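Local structure of penicillin-binding protein activator LpoA (6DR3) at residues A[22-27]-A[34-39]; A[72-77]-A[103-108]; A[169-174]-A[204-209]. The protein regulates peptidoglycan synthesis as an outer-membrane lipoprotein, here represented by its amino-terminal domain, that is essential for the function of penicillin-binding protein 1A and stimulates its transpeptidase activity in vitro. All blocks are in the same frame, centred on the assembly; numbering follows the deposited sequence.

Contact 1. Residues A[22-27]-A[34-39]; sequences LQQMQQ and INWQLL
W36 lays one face of its indole under the aliphatic root of Q24. The CB of Q24 stands 3.4 Å from the centroid of the five-membered ring of W36 and only 14° off the ring normal, a CH-pi contact made squarely over the face. With CG of Q24 beside the backbone N, the chain then bends at chi2, and CG passes on over the six-membered ring, 3.9 Å from CZ2 of W36. The two side chains therefore run side by side in the same direction, yet the terminal amide does not stack, its plane being turned 66° from that of the ring. Glutamine suits a partly exposed place of this kind, since its methylenes can cover an aromatic face while the amide remains a polar end. The indole NE1 is satisfied by a hydrogen bond to OE1 of Q5, which would help to hold the ring's rotation.

M25, one residue on, serves the next part of the interface. Its CA lies 3.7 Å from CB of W36, bringing the backbones very near: the two CA atoms are 5.1 Å apart. CG of M25 points away from its own backbone N (chi1 -177°), and this carries SD over to Q37, 3.6 Å from CB of that residue. The flexible thioether fills its buried position without needing a polar partner, whereas the long, extended Q37 offers its methylenes to the sulfur and sends NE2 to the carbonyl O of L56. The hydroxyl of S28, in the turn and touched by the W36 side chain, is hydrogen-bonded to the carbonyls of Q24 and M25. Helix 18-25, a short turn and helix 30-47 thus form a helical hairpin, as expected of the TPR-like motifs of this domain.

Contact 2. Residues A[72-77]-A[103-108]; sequences KTLLAV and QNQQAR
L74 reaches across to R108, and the van der Waals part of the contact centres on this pair. CD2 of L74 sits over one face of the guanidinium, 3.7 Å from CZ of R108. The same methyl lies 3.9 Å from CB of Q105, so it touches both the flat cationic group and the root of the glutamine. CG of L74 is trans to the backbone N (chi1 -176°), which extends the branch toward the second helix. L75 contributes from beside it: its CD2 comes within 3.4 Å of NH2 of R108, while its flank also packs on L38, I41 and R42 of helix 30-47. Branched leucines suit buried positions where several helices converge.

These are neighbouring helices of an all-helical array with TPR-like motifs. Segments 72-77 and 103-108 run in nearly the same direction, their axes 23° apart and 11.1 Å at closest approach, a spacing that leaves room for side chains between them.

The polar part is carried by acidic residues on helix 66-82. R108 forms salt bridges through NH2 to E71 and through NE to E78, its chain bending at chi3 (57°) as it spans the gap; arginine can thus bond two carboxylates, which probably also offset the nearby charge of R42, while giving a flat face to a leucine. Q105 uses NE2 to bond E71 as well, so this carboxylate links both residues of the second helix.

Contact 3. Residues A[169-174]-A[204-209]; sequences ENILQG and PNNPGA
N206 meets I171 across the contact, bonding G208 directly and N170 only through a water. Its CB leaves the backbone so that CG is trans to the backbone N (chi1 -170°), which carries the amide between the start of helix 207-210 and helix 170-185. At the tip the two polar atoms part. OD1 turns back to accept from the backbone N of G208 at 2.9 Å, with an N-H...O angle of 145° and the donor tilted 19° from the carbonyl plane. ND2 faces the other segment: it donates to a water at 3.1 Å, and that water in turn donates to the carbonyl O of N170, 2.9 Å away. The carbonyl O of I171 also lies close to ND2, but the angle is too poor for a hydrogen bond. Asparagine suits the place because its short amide offers an acceptor for the cap and a donor for the water.

Beside this polar link, CG2 of I171 packs 3.8 Å from ND2 of N206 and 4.0 Å from CD of P207. I171 also touches I130 of helix 123-132. P207 fits the first turn of its helix, where a missing N-H costs no helical bond. G174, with no side chain, lets the N206 amide come close to the backbone; its carbonyl O accepts from NE1 of W199. The pairing of N206 with G208 N is an asparagine N-cap, here opening helix 207-210 against helix 170-185.

In the fold
The three contacts follow one another along the chain, each closing before the next opens, in an elongated domain built of helices and no strands. Contacts 1 and 2 lie on the same side of the chain's centre, their own centres 18 Å apart, and they touch where the carbonyl O of L38 on helix 30-47 packs 3.6 Å from CD1 of L75 on helix 66-82. Contact 3 sits on the opposite side, its centre 26 Å from that of contact 2 and 41 Å from that of contact 1. Contact 1 joins consecutive helices and contacts 2 and 3 helices with one between them in sequence, so the TPR-like amino-terminal domain of LpoA forms an extended helical array.

Contact 1. Residues A[22-27]-A[34-39]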
ATOM      1  N   LEU A  22     -17.573 -16.303   4.352  1.00 27.66           N
ATOM      2  CA  LEU A  22     -18.304 -16.857   5.487  1.00 31.42           C
ATOM      3  C   LEU A  22     -19.135 -18.063   5.066  1.00 34.99           C
ATOM      4  O   LEU A  22     -19.252 -19.036   5.822  1.00 35.12           O
ATOM      5  CB  LEU A  22     -19.191 -15.780   6.114  1.00 25.41           C
ATOM      6  CG  LEU A  22     -18.444 -14.633   6.805  1.00 24.98           C
ATOM      7  CD1 LEU A  22     -19.393 -13.497   7.154  1.00 28.36           C
ATOM      8  CD2 LEU A  22     -17.724 -15.126   8.054  1.00 25.42           C
ATOM      9  N   GLN A  23     -19.712 -18.022   3.864  1.00 31.20           N
ATOM     10  CA  GLN A  23     -20.469 -19.168   3.368  1.00 35.96           C
ATOM     11  C   GLN A  23     -19.568 -20.382   3.188  1.00 34.45           C
ATOM     12  O   GLN A  23     -19.936 -21.501   3.565  1.00 34.13           O
ATOM     13  CB  GLN A  23     -21.158 -18.807   2.052  1.00 47.89           C
ATOM     14  CG  GLN A  23     -21.981 -19.934   1.442  1.00 67.53           C
ATOM     15  CD  GLN A  23     -23.119 -20.379   2.341  1.00 86.11           C
ATOM     16  OE1 GLN A  23     -23.109 -21.488   2.875  1.00 92.73           O
ATOM     17  NE2 GLN A  23     -24.113 -19.514   2.507  1.00 92.38           N
ATOM     18  N   GLN A  24     -18.380 -20.182   2.610  1.00 27.33           N
ATOM     19  CA  GLN A  24     -17.443 -21.288   2.451  1.00 28.37           C
ATOM     20  C   GLN A  24     -16.945 -21.778   3.802  1.00 32.43           C
ATOM     21  O   GLN A  24     -16.760 -22.984   4.003  1.00 34.53           O
ATOM     22  CB  GLN A  24     -16.266 -20.862   1.573  1.00 27.52           C
ATOM     23  CG  GLN A  24     -16.660 -20.367   0.192  1.00 35.82           C
ATOM     24  CD  GLN A  24     -17.494 -21.373  -0.570  1.00 44.47           C
ATOM     25  OE1 GLN A  24     -17.109 -22.532  -0.717  1.00 50.72           O
ATOM     26  NE2 GLN A  24     -18.653 -20.938  -1.050  1.00 49.37           N
ATOM     27  N   MET A  25     -16.717 -20.855   4.740  1.00 32.20           N
ATOM     28  CA  MET A  25     -16.292 -21.245   6.080  1.00 35.26           C
ATOM     29  C   MET A  25     -17.285 -22.215   6.705  1.00 38.28           C
ATOM     30  O   MET A  25     -16.891 -23.165   7.393  1.00 42.61           O
ATOM     31  CB  MET A  25     -16.134 -20.003   6.958  1.00 34.53           C
ATOM     32  CG  MET A  25     -15.621 -20.288   8.359  1.00 39.07           C
ATOM     33  SD  MET A  25     -15.396 -18.784   9.329  1.00 35.30           S
ATOM     34  CE  MET A  25     -17.097 -18.312   9.647  1.00 43.15           C
ATOM     35  N   GLN A  26     -18.579 -21.999   6.468  1.00 41.13           N
ATOM     36  CA  GLN A  26     -19.615 -22.843   7.046  1.00 49.28           C
ATOM     37  C   GLN A  26     -19.749 -24.189   6.343  1.00 51.36           C
ATOM     38  O   GLN A  26     -20.483 -25.052   6.836  1.00 53.10           O
ATOM     39  CB  GLN A  26     -20.957 -22.107   7.014  1.00 58.75           C
ATOM     40  CG  GLN A  26     -20.991 -20.862   7.892  1.00 64.60           C
ATOM     41  CD  GLN A  26     -22.274 -20.069   7.740  1.00 72.79           C
ATOM     42  OE1 GLN A  26     -23.132 -20.401   6.921  1.00 78.67           O
ATOM     43  NE2 GLN A  26     -22.412 -19.012   8.532  1.00 72.29           N
ATOM     44  N   GLN A  27     -19.059 -24.392   5.220  1.00 42.19           N
ATOM     45  CA  GLN A  27     -19.101 -25.650   4.484  1.00 47.50           C
ATOM     46  C   GLN A  27     -17.777 -26.405   4.555  1.00 47.66           C
ATOM     47  O   GLN A  27     -17.529 -27.290   3.730  1.00 46.58           O
ATOM     48  CB  GLN A  27     -19.477 -25.397   3.023  1.00 50.09           C
ATOM     49  CG  GLN A  27     -20.842 -24.764   2.824  1.00 58.12           C
ATOM     50  CD  GLN A  27     -21.158 -24.520   1.361  1.00 66.33           C
ATOM     51  OE1 GLN A  27     -20.289 -24.645   0.498  1.00 66.63           O
ATOM     52  NE2 GLN A  27     -22.408 -24.172   1.075  1.00 71.73           N
ATOM     53  N   ILE A  34     -10.121 -22.824   8.607  1.00 24.94           N
ATOM     54  CA  ILE A  34      -9.288 -21.739   9.122  1.00 25.14           C
ATOM     55  C   ILE A  34      -8.938 -20.764   8.007  1.00 22.06           C
ATOM     56  O   ILE A  34      -8.984 -19.542   8.193  1.00 21.83           O
ATOM     57  CB  ILE A  34      -8.023 -22.306   9.797  1.00 21.90           C
ATOM     58  CG1 ILE A  34      -8.395 -23.019  11.101  1.00 24.37           C
ATOM     59  CG2 ILE A  34      -7.002 -21.193  10.070  1.00 22.59           C
ATOM     60  CD1 ILE A  34      -7.241 -23.765  11.746  1.00 28.42           C
ATOM     61  N   ASN A  35      -8.574 -21.285   6.835  1.00 24.14           N
ATOM     62  CA  ASN A  35      -8.206 -20.413   5.726  1.00 21.77           C
ATOM     63  C   ASN A  35      -9.376 -19.524   5.318  1.00 18.84           C
ATOM     64  O   ASN A  35      -9.213 -18.312   5.137  1.00 22.82           O
ATOM     65  CB  ASN A  35      -7.716 -21.250   4.544  1.00 27.88           C
ATOM     66  CG  ASN A  35      -6.394 -21.937   4.827  1.00 32.80           C
ATOM     67  OD1 ASN A  35      -5.598 -21.465   5.642  1.00 31.41           O
ATOM     68  ND2 ASN A  35      -6.151 -23.055   4.154  1.00 37.35           N
ATOM     69  N   TRP A  36     -10.566 -20.112   5.165  1.00 23.96           N
ATOM     70  CA  TRP A  36     -11.748 -19.307   4.874  1.00 23.87           C
ATOM     71  C   TRP A  36     -11.999 -18.294   5.982  1.00 26.18           C
ATOM     72  O   TRP A  36     -12.379 -17.147   5.715  1.00 19.50           O
ATOM     73  CB  TRP A  36     -12.974 -20.202   4.689  1.00 19.61           C
ATOM     74  CG  TRP A  36     -13.000 -20.989   3.402  1.00 20.46           C
ATOM     75  CD1 TRP A  36     -13.118 -22.342   3.275  1.00 24.51           C
ATOM     76  CD2 TRP A  36     -12.916 -20.468   2.068  1.00 22.14           C
ATOM     77  NE1 TRP A  36     -13.113 -22.697   1.948  1.00 27.62           N
ATOM     78  CE2 TRP A  36     -12.986 -21.566   1.186  1.00 27.13           C
ATOM     79  CE3 TRP A  36     -12.786 -19.181   1.534  1.00 19.57           C
ATOM     80  CZ2 TRP A  36     -12.934 -21.418  -0.198  1.00 30.30           C
ATOM     81  CZ3 TRP A  36     -12.734 -19.037   0.156  1.00 24.19           C
ATOM     82  CH2 TRP A  36     -12.808 -20.148  -0.694  1.00 29.37           C
ATOM     83  N   GLN A  37     -11.788 -18.700   7.236  1.00 23.62           N
ATOM     84  CA  GLN A  37     -11.997 -17.793   8.358  1.00 22.44           C
ATOM     85  C   GLN A  37     -11.038 -16.612   8.296  1.00 19.04           C
ATOM     86  O   GLN A  37     -11.440 -15.463   8.511  1.00 19.88           O
ATOM     87  CB  GLN A  37     -11.836 -18.552   9.675  1.00 20.33           C
ATOM     88  CG  GLN A  37     -12.124 -17.722  10.912  1.00 17.99           C
ATOM     89  CD  GLN A  37     -12.123 -18.557  12.175  1.00 25.39           C
ATOM     90  OE1 GLN A  37     -12.013 -19.781  12.122  1.00 25.09           O
ATOM     91  NE2 GLN A  37     -12.245 -17.899  13.322  1.00 27.45           N
ATOM     92  N   LEU A  38      -9.762 -16.875   7.999  1.00 16.28           N
ATOM     93  CA  LEU A  38      -8.799 -15.789   7.851  1.00 20.34           C
ATOM     94  C   LEU A  38      -9.209 -14.842   6.732  1.00 17.79           C
ATOM     95  O   LEU A  38      -9.028 -13.624   6.839  1.00 18.57           O
ATOM     96  CB  LEU A  38      -7.407 -16.358   7.583  1.00 20.83           C
ATOM     97  CG  LEU A  38      -6.718 -17.047   8.761  1.00 21.63           C
ATOM     98  CD1 LEU A  38      -5.529 -17.853   8.272  1.00 24.81           C
ATOM     99  CD2 LEU A  38      -6.280 -16.025   9.802  1.00 20.21           C
ATOM    100  N   LEU A  39      -9.764 -15.386   5.647  1.00 19.84           N
ATOM    101  CA  LEU A  39     -10.191 -14.545   4.534  1.00 22.20           C
ATOM    102  C   LEU A  39     -11.419 -13.723   4.906  1.00 21.19           C
ATOM    103  O   LEU A  39     -11.522 -12.548   4.534  1.00 19.09           O
ATOM    104  CB  LEU A  39     -10.465 -15.410   3.306  1.00 20.06           C
ATOM    105  CG  LEU A  39      -9.207 -15.875   2.569  1.00 20.42           C
ATOM    106  CD1 LEU A  39      -9.481 -17.122   1.740  1.00 23.93           C
ATOM    107  CD2 LEU A  39      -8.687 -14.752   1.687  1.00 21.08           C
TER

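Contact 2. Residues A[72-77]-A[103-108]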
ATOM      1  N   LYS A  72      -2.363 -14.151  10.398  1.00 24.26           N
ATOM      2  CA  LYS A  72      -3.046 -13.640  11.583  1.00 19.37           C
ATOM      3  C   LYS A  72      -2.384 -12.362  12.083  1.00 22.72           C
ATOM      4  O   LYS A  72      -3.065 -11.382  12.407  1.00 23.99           O
ATOM      5  CB  LYS A  72      -3.065 -14.697  12.688  1.00 23.08           C
ATOM      6  CG  LYS A  72      -3.773 -14.231  13.960  1.00 24.52           C
ATOM      7  CD  LYS A  72      -3.685 -15.245  15.089  1.00 29.68           C
ATOM      8  CE  LYS A  72      -4.309 -14.683  16.361  1.00 32.27           C
ATOM      9  NZ  LYS A  72      -4.162 -15.596  17.526  1.00 36.87           N
ATOM     10  N   THR A  73      -1.050 -12.354  12.156  1.00 21.83           N
ATOM     11  CA  THR A  73      -0.351 -11.172  12.648  1.00 21.61           C
ATOM     12  C   THR A  73      -0.628  -9.966  11.759  1.00 21.63           C
ATOM     13  O   THR A  73      -0.748  -8.837  12.248  1.00 21.71           O
ATOM     14  CB  THR A  73       1.154 -11.434  12.732  1.00 29.42           C
ATOM     15  OG1 THR A  73       1.666 -11.734  11.426  1.00 41.36           O
ATOM     16  CG2 THR A  73       1.452 -12.594  13.677  1.00 26.54           C
ATOM     17  N   LEU A  74      -0.738 -10.186  10.448  1.00 20.22           N
ATOM     18  CA  LEU A  74      -1.027  -9.080   9.542  1.00 27.73           C
ATOM     19  C   LEU A  74      -2.458  -8.585   9.723  1.00 23.98           C
ATOM     20  O   LEU A  74      -2.707  -7.374   9.717  1.00 21.54           O
ATOM     21  CB  LEU A  74      -0.777  -9.511   8.097  1.00 32.70           C
ATOM     22  CG  LEU A  74      -0.946  -8.442   7.013  1.00 43.22           C
ATOM     23  CD1 LEU A  74      -0.138  -7.187   7.324  1.00 43.91           C
ATOM     24  CD2 LEU A  74      -0.543  -9.012   5.664  1.00 44.50           C
ATOM     25  N   LEU A  75      -3.410  -9.506   9.895  1.00 16.44           N
ATOM     26  CA  LEU A  75      -4.783  -9.102  10.179  1.00 18.74           C
ATOM     27  C   LEU A  75      -4.872  -8.320  11.481  1.00 19.62           C
ATOM     28  O   LEU A  75      -5.719  -7.430  11.613  1.00 19.09           O
ATOM     29  CB  LEU A  75      -5.691 -10.331  10.241  1.00 14.61           C
ATOM     30  CG  LEU A  75      -5.870 -11.121   8.943  1.00 20.56           C
ATOM     31  CD1 LEU A  75      -6.563 -12.443   9.228  1.00 22.77           C
ATOM     32  CD2 LEU A  75      -6.659 -10.321   7.916  1.00 20.93           C
ATOM     33  N   ALA A  76      -4.011  -8.634  12.452  1.00 20.49           N
ATOM     34  CA  ALA A  76      -4.014  -7.896  13.710  1.00 23.36           C
ATOM     35  C   ALA A  76      -3.707  -6.422  13.482  1.00 20.73           C
ATOM     36  O   ALA A  76      -4.293  -5.551  14.136  1.00 21.12           O
ATOM     37  CB  ALA A  76      -3.005  -8.509  14.680  1.00 23.25           C
ATOM     38  N   VAL A  77      -2.783  -6.123  12.565  1.00 23.10           N
ATOM     39  CA  VAL A  77      -2.456  -4.732  12.259  1.00 26.18           C
ATOM     40  C   VAL A  77      -3.647  -4.040  11.609  1.00 20.79           C
ATOM     41  O   VAL A  77      -4.029  -2.928  11.993  1.00 19.89           O
ATOM     42  CB  VAL A  77      -1.208  -4.659  11.360  1.00 29.76           C
ATOM     43  CG1 VAL A  77      -0.917  -3.215  10.956  1.00 29.77           C
ATOM     44  CG2 VAL A  77      -0.006  -5.272  12.065  1.00 31.82           C
ATOM     45  N   GLN A 103       3.963 -11.548  -1.689  1.00 41.69           N
ATOM     46  CA  GLN A 103       3.758 -10.254  -2.337  1.00 47.92           C
ATOM     47  C   GLN A 103       2.461  -9.601  -1.875  1.00 42.05           C
ATOM     48  O   GLN A 103       2.461  -8.450  -1.424  1.00 37.08           O
ATOM     49  CB  GLN A 103       3.765 -10.410  -3.858  1.00 57.72           C
ATOM     50  CG  GLN A 103       3.540  -9.090  -4.592  1.00 62.96           C
ATOM     51  CD  GLN A 103       3.792  -9.187  -6.083  1.00 72.02           C
ATOM     52  OE1 GLN A 103       4.757  -8.622  -6.600  1.00 73.47           O
ATOM     53  NE2 GLN A 103       2.917  -9.896  -6.785  1.00 76.97           N
ATOM     54  N   ASN A 104       1.336 -10.315  -1.999  1.00 53.34           N
ATOM     55  CA  ASN A 104       0.064  -9.770  -1.535  1.00 47.31           C
ATOM     56  C   ASN A 104       0.164  -9.293  -0.093  1.00 34.05           C
ATOM     57  O   ASN A 104      -0.360  -8.229   0.255  1.00 24.81           O
ATOM     58  CB  ASN A 104      -1.042 -10.818  -1.669  1.00 55.43           C
ATOM     59  CG  ASN A 104      -2.288 -10.456  -0.871  1.00 59.23           C
ATOM     60  OD1 ASN A 104      -2.536 -11.010   0.204  1.00 52.72           O
ATOM     61  ND2 ASN A 104      -3.071  -9.516  -1.392  1.00 57.18           N
ATOM     62  N   GLN A 105       0.835 -10.071   0.762  1.00 40.06           N
ATOM     63  CA  GLN A 105       1.008  -9.667   2.155  1.00 35.29           C
ATOM     64  C   GLN A 105       1.925  -8.457   2.267  1.00 32.06           C
ATOM     65  O   GLN A 105       1.665  -7.547   3.065  1.00 31.86           O
ATOM     66  CB  GLN A 105       1.558 -10.836   2.973  1.00 33.97           C
ATOM     67  CG  GLN A 105       0.540 -11.925   3.260  1.00 29.27           C
ATOM     68  CD  GLN A 105       1.108 -13.045   4.111  1.00 33.06           C
ATOM     69  OE1 GLN A 105       2.277 -13.405   3.984  1.00 37.96           O
ATOM     70  NE2 GLN A 105       0.282 -13.597   4.990  1.00 35.19           N
ATOM     71  N   GLN A 106       3.000  -8.422   1.477  1.00 32.09           N
ATOM     72  CA  GLN A 106       3.880  -7.258   1.481  1.00 31.49           C
ATOM     73  C   GLN A 106       3.132  -6.005   1.047  1.00 21.36           C
ATOM     74  O   GLN A 106       3.307  -4.931   1.637  1.00 25.28           O
ATOM     75  CB  GLN A 106       5.083  -7.503   0.571  1.00 37.19           C
ATOM     76  CG  GLN A 106       6.035  -8.568   1.082  1.00 48.67           C
ATOM     77  CD  GLN A 106       7.186  -8.829   0.132  1.00 55.40           C
ATOM     78  OE1 GLN A 106       7.490  -8.009  -0.734  1.00 55.58           O
ATOM     79  NE2 GLN A 106       7.832  -9.977   0.290  1.00 62.79           N
ATOM     80  N   ALA A 107       2.292  -6.118   0.016  1.00 23.07           N
ATOM     81  CA  ALA A 107       1.505  -4.968  -0.417  1.00 25.79           C
ATOM     82  C   ALA A 107       0.603  -4.473   0.706  1.00 23.02           C
ATOM     83  O   ALA A 107       0.443  -3.261   0.897  1.00 21.98           O
ATOM     84  CB  ALA A 107       0.678  -5.329  -1.651  1.00 26.84           C
ATOM     85  N   ARG A 108       0.006  -5.399   1.464  1.00 22.87           N
ATOM     86  CA  ARG A 108      -0.831  -5.008   2.594  1.00 20.63           C
ATOM     87  C   ARG A 108       0.007  -4.498   3.758  1.00 20.44           C
ATOM     88  O   ARG A 108      -0.428  -3.598   4.486  1.00 25.75           O
ATOM     89  CB  ARG A 108      -1.692  -6.187   3.040  1.00 21.44           C
ATOM     90  CG  ARG A 108      -2.806  -6.543   2.069  1.00 22.61           C
ATOM     91  CD  ARG A 108      -3.320  -7.947   2.325  1.00 22.03           C
ATOM     92  NE  ARG A 108      -3.780  -8.123   3.701  1.00 22.89           N
ATOM     93  CZ  ARG A 108      -3.921  -9.304   4.300  1.00 26.29           C
ATOM     94  NH1 ARG A 108      -3.630 -10.424   3.652  1.00 26.03           N
ATOM     95  NH2 ARG A 108      -4.349  -9.365   5.556  1.00 24.24           N
TER

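Contact 3. Residues A[169-174]-A[204-209]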
ATOM      1  N   GLU A 169      18.640   4.749  -3.196  1.00 41.53           N
ATOM      2  CA  GLU A 169      17.230   5.100  -3.375  1.00 38.11           C
ATOM      3  C   GLU A 169      17.069   5.932  -4.647  1.00 36.31           C
ATOM      4  O   GLU A 169      16.766   7.126  -4.621  1.00 36.72           O
ATOM      5  CB  GLU A 169      16.712   5.847  -2.149  1.00 39.29           C
ATOM      6  CG  GLU A 169      16.574   4.987  -0.906  1.00 41.98           C
ATOM      7  CD  GLU A 169      16.045   5.764   0.283  1.00 36.55           C
ATOM      8  OE1 GLU A 169      16.788   6.609   0.824  1.00 37.87           O
ATOM      9  OE2 GLU A 169      14.880   5.539   0.669  1.00 35.27           O
ATOM     10  N   ASN A 170      17.276   5.264  -5.786  1.00 35.36           N
ATOM     11  CA  ASN A 170      17.239   5.968  -7.064  1.00 38.30           C
ATOM     12  C   ASN A 170      15.820   6.352  -7.459  1.00 30.20           C
ATOM     13  O   ASN A 170      15.623   7.361  -8.146  1.00 29.31           O
ATOM     14  CB  ASN A 170      17.875   5.117  -8.163  1.00 49.27           C
ATOM     15  CG  ASN A 170      18.285   5.944  -9.374  1.00 63.32           C
ATOM     16  OD1 ASN A 170      18.762   7.073  -9.237  1.00 62.60           O
ATOM     17  ND2 ASN A 170      18.092   5.390 -10.565  1.00 69.82           N
ATOM     18  N   ILE A 171      14.821   5.569  -7.053  1.00 26.30           N
ATOM     19  CA  ILE A 171      13.440   5.926  -7.362  1.00 27.50           C
ATOM     20  C   ILE A 171      13.023   7.155  -6.560  1.00 24.92           C
ATOM     21  O   ILE A 171      12.437   8.101  -7.101  1.00 23.83           O
ATOM     22  CB  ILE A 171      12.503   4.730  -7.112  1.00 25.83           C
ATOM     23  CG1 ILE A 171      12.741   3.657  -8.184  1.00 35.75           C
ATOM     24  CG2 ILE A 171      11.031   5.176  -7.107  1.00 21.93           C
ATOM     25  CD1 ILE A 171      11.916   2.390  -8.012  1.00 48.49           C
ATOM     26  N   LEU A 172      13.327   7.163  -5.261  1.00 24.23           N
ATOM     27  CA  LEU A 172      13.030   8.337  -4.446  1.00 22.57           C
ATOM     28  C   LEU A 172      13.787   9.556  -4.956  1.00 21.48           C
ATOM     29  O   LEU A 172      13.229  10.657  -5.025  1.00 25.27           O
ATOM     30  CB  LEU A 172      13.374   8.061  -2.982  1.00 20.16           C
ATOM     31  CG  LEU A 172      13.134   9.210  -2.000  1.00 25.46           C
ATOM     32  CD1 LEU A 172      11.685   9.673  -2.031  1.00 21.91           C
ATOM     33  CD2 LEU A 172      13.533   8.791  -0.594  1.00 31.49           C
ATOM     34  N   GLN A 173      15.059   9.381  -5.322  1.00 22.18           N
ATOM     35  CA  GLN A 173      15.814  10.490  -5.894  1.00 24.60           C
ATOM     36  C   GLN A 173      15.130  11.025  -7.145  1.00 21.05           C
ATOM     37  O   GLN A 173      15.047  12.240  -7.344  1.00 21.10           O
ATOM     38  CB  GLN A 173      17.242  10.048  -6.216  1.00 29.25           C
ATOM     39  CG  GLN A 173      18.141  11.187  -6.685  1.00 43.18           C
ATOM     40  CD  GLN A 173      19.512  10.719  -7.131  1.00 52.72           C
ATOM     41  OE1 GLN A 173      19.716   9.542  -7.431  1.00 57.72           O
ATOM     42  NE2 GLN A 173      20.464  11.645  -7.176  1.00 56.50           N
ATOM     43  N   GLY A 174      14.634  10.128  -7.999  1.00 22.20           N
ATOM     44  CA  GLY A 174      13.914  10.569  -9.183  1.00 20.90           C
ATOM     45  C   GLY A 174      12.650  11.330  -8.841  1.00 20.51           C
ATOM     46  O   GLY A 174      12.325  12.332  -9.481  1.00 19.80           O
ATOM     47  N   PRO A 204      13.957   7.223 -16.618  1.00 31.51           N
ATOM     48  CA  PRO A 204      12.976   6.418 -17.364  1.00 37.16           C
ATOM     49  C   PRO A 204      12.463   5.211 -16.598  1.00 38.65           C
ATOM     50  O   PRO A 204      11.408   4.673 -16.959  1.00 38.57           O
ATOM     51  CB  PRO A 204      13.751   5.998 -18.620  1.00 34.02           C
ATOM     52  CG  PRO A 204      15.186   6.050 -18.211  1.00 28.68           C
ATOM     53  CD  PRO A 204      15.289   7.193 -17.248  1.00 30.62           C
ATOM     54  N   ASN A 205      13.171   4.762 -15.561  1.00 42.91           N
ATOM     55  CA  ASN A 205      12.713   3.633 -14.762  1.00 51.04           C
ATOM     56  C   ASN A 205      11.730   4.038 -13.672  1.00 43.32           C
ATOM     57  O   ASN A 205      11.071   3.164 -13.099  1.00 42.90           O
ATOM     58  CB  ASN A 205      13.907   2.919 -14.123  1.00 63.37           C
ATOM     59  CG  ASN A 205      13.509   1.629 -13.426  1.00 74.42           C
ATOM     60  OD1 ASN A 205      12.600   0.926 -13.869  1.00 72.05           O
ATOM     61  ND2 ASN A 205      14.184   1.317 -12.325  1.00 80.34           N
ATOM     62  N   ASN A 206      11.615   5.325 -13.370  1.00 32.12           N
ATOM     63  CA  ASN A 206      10.720   5.759 -12.308  1.00 28.25           C
ATOM     64  C   ASN A 206       9.282   5.407 -12.672  1.00 29.76           C
ATOM     65  O   ASN A 206       8.858   5.652 -13.813  1.00 25.86           O
ATOM     66  CB  ASN A 206      10.858   7.264 -12.080  1.00 26.13           C
ATOM     67  CG  ASN A 206      10.141   7.730 -10.829  1.00 25.48           C
ATOM     68  OD1 ASN A 206       8.921   7.907 -10.825  1.00 24.51           O
ATOM     69  ND2 ASN A 206      10.898   7.937  -9.757  1.00 27.12           N
ATOM     70  N   PRO A 207       8.497   4.832 -11.752  1.00 30.73           N
ATOM     71  CA  PRO A 207       7.103   4.502 -12.088  1.00 33.67           C
ATOM     72  C   PRO A 207       6.314   5.686 -12.614  1.00 32.20           C
ATOM     73  O   PRO A 207       5.454   5.512 -13.487  1.00 28.03           O
ATOM     74  CB  PRO A 207       6.535   3.989 -10.757  1.00 33.91           C
ATOM     75  CG  PRO A 207       7.716   3.481 -10.015  1.00 33.23           C
ATOM     76  CD  PRO A 207       8.847   4.398 -10.386  1.00 32.93           C
ATOM     77  N   GLY A 208       6.580   6.892 -12.108  1.00 27.64           N
ATOM     78  CA  GLY A 208       5.894   8.078 -12.591  1.00 32.46           C
ATOM     79  C   GLY A 208       6.311   8.506 -13.981  1.00 28.86           C
ATOM     80  O   GLY A 208       5.584   9.270 -14.624  1.00 29.39           O
ATOM     81  N   ALA A 209       7.472   8.046 -14.455  1.00 31.26           N
ATOM     82  CA  ALA A 209       7.887   8.348 -15.821  1.00 33.29           C
ATOM     83  C   ALA A 209       7.062   7.560 -16.828  1.00 34.85           C
ATOM     84  O   ALA A 209       6.701   8.079 -17.890  1.00 31.41           O
ATOM     85  CB  ALA A 209       9.375   8.044 -15.998  1.00 34.72           C
TER
HETATM   86  O   HOH W   1      13.833   7.289 -10.431  1.00 27.68           O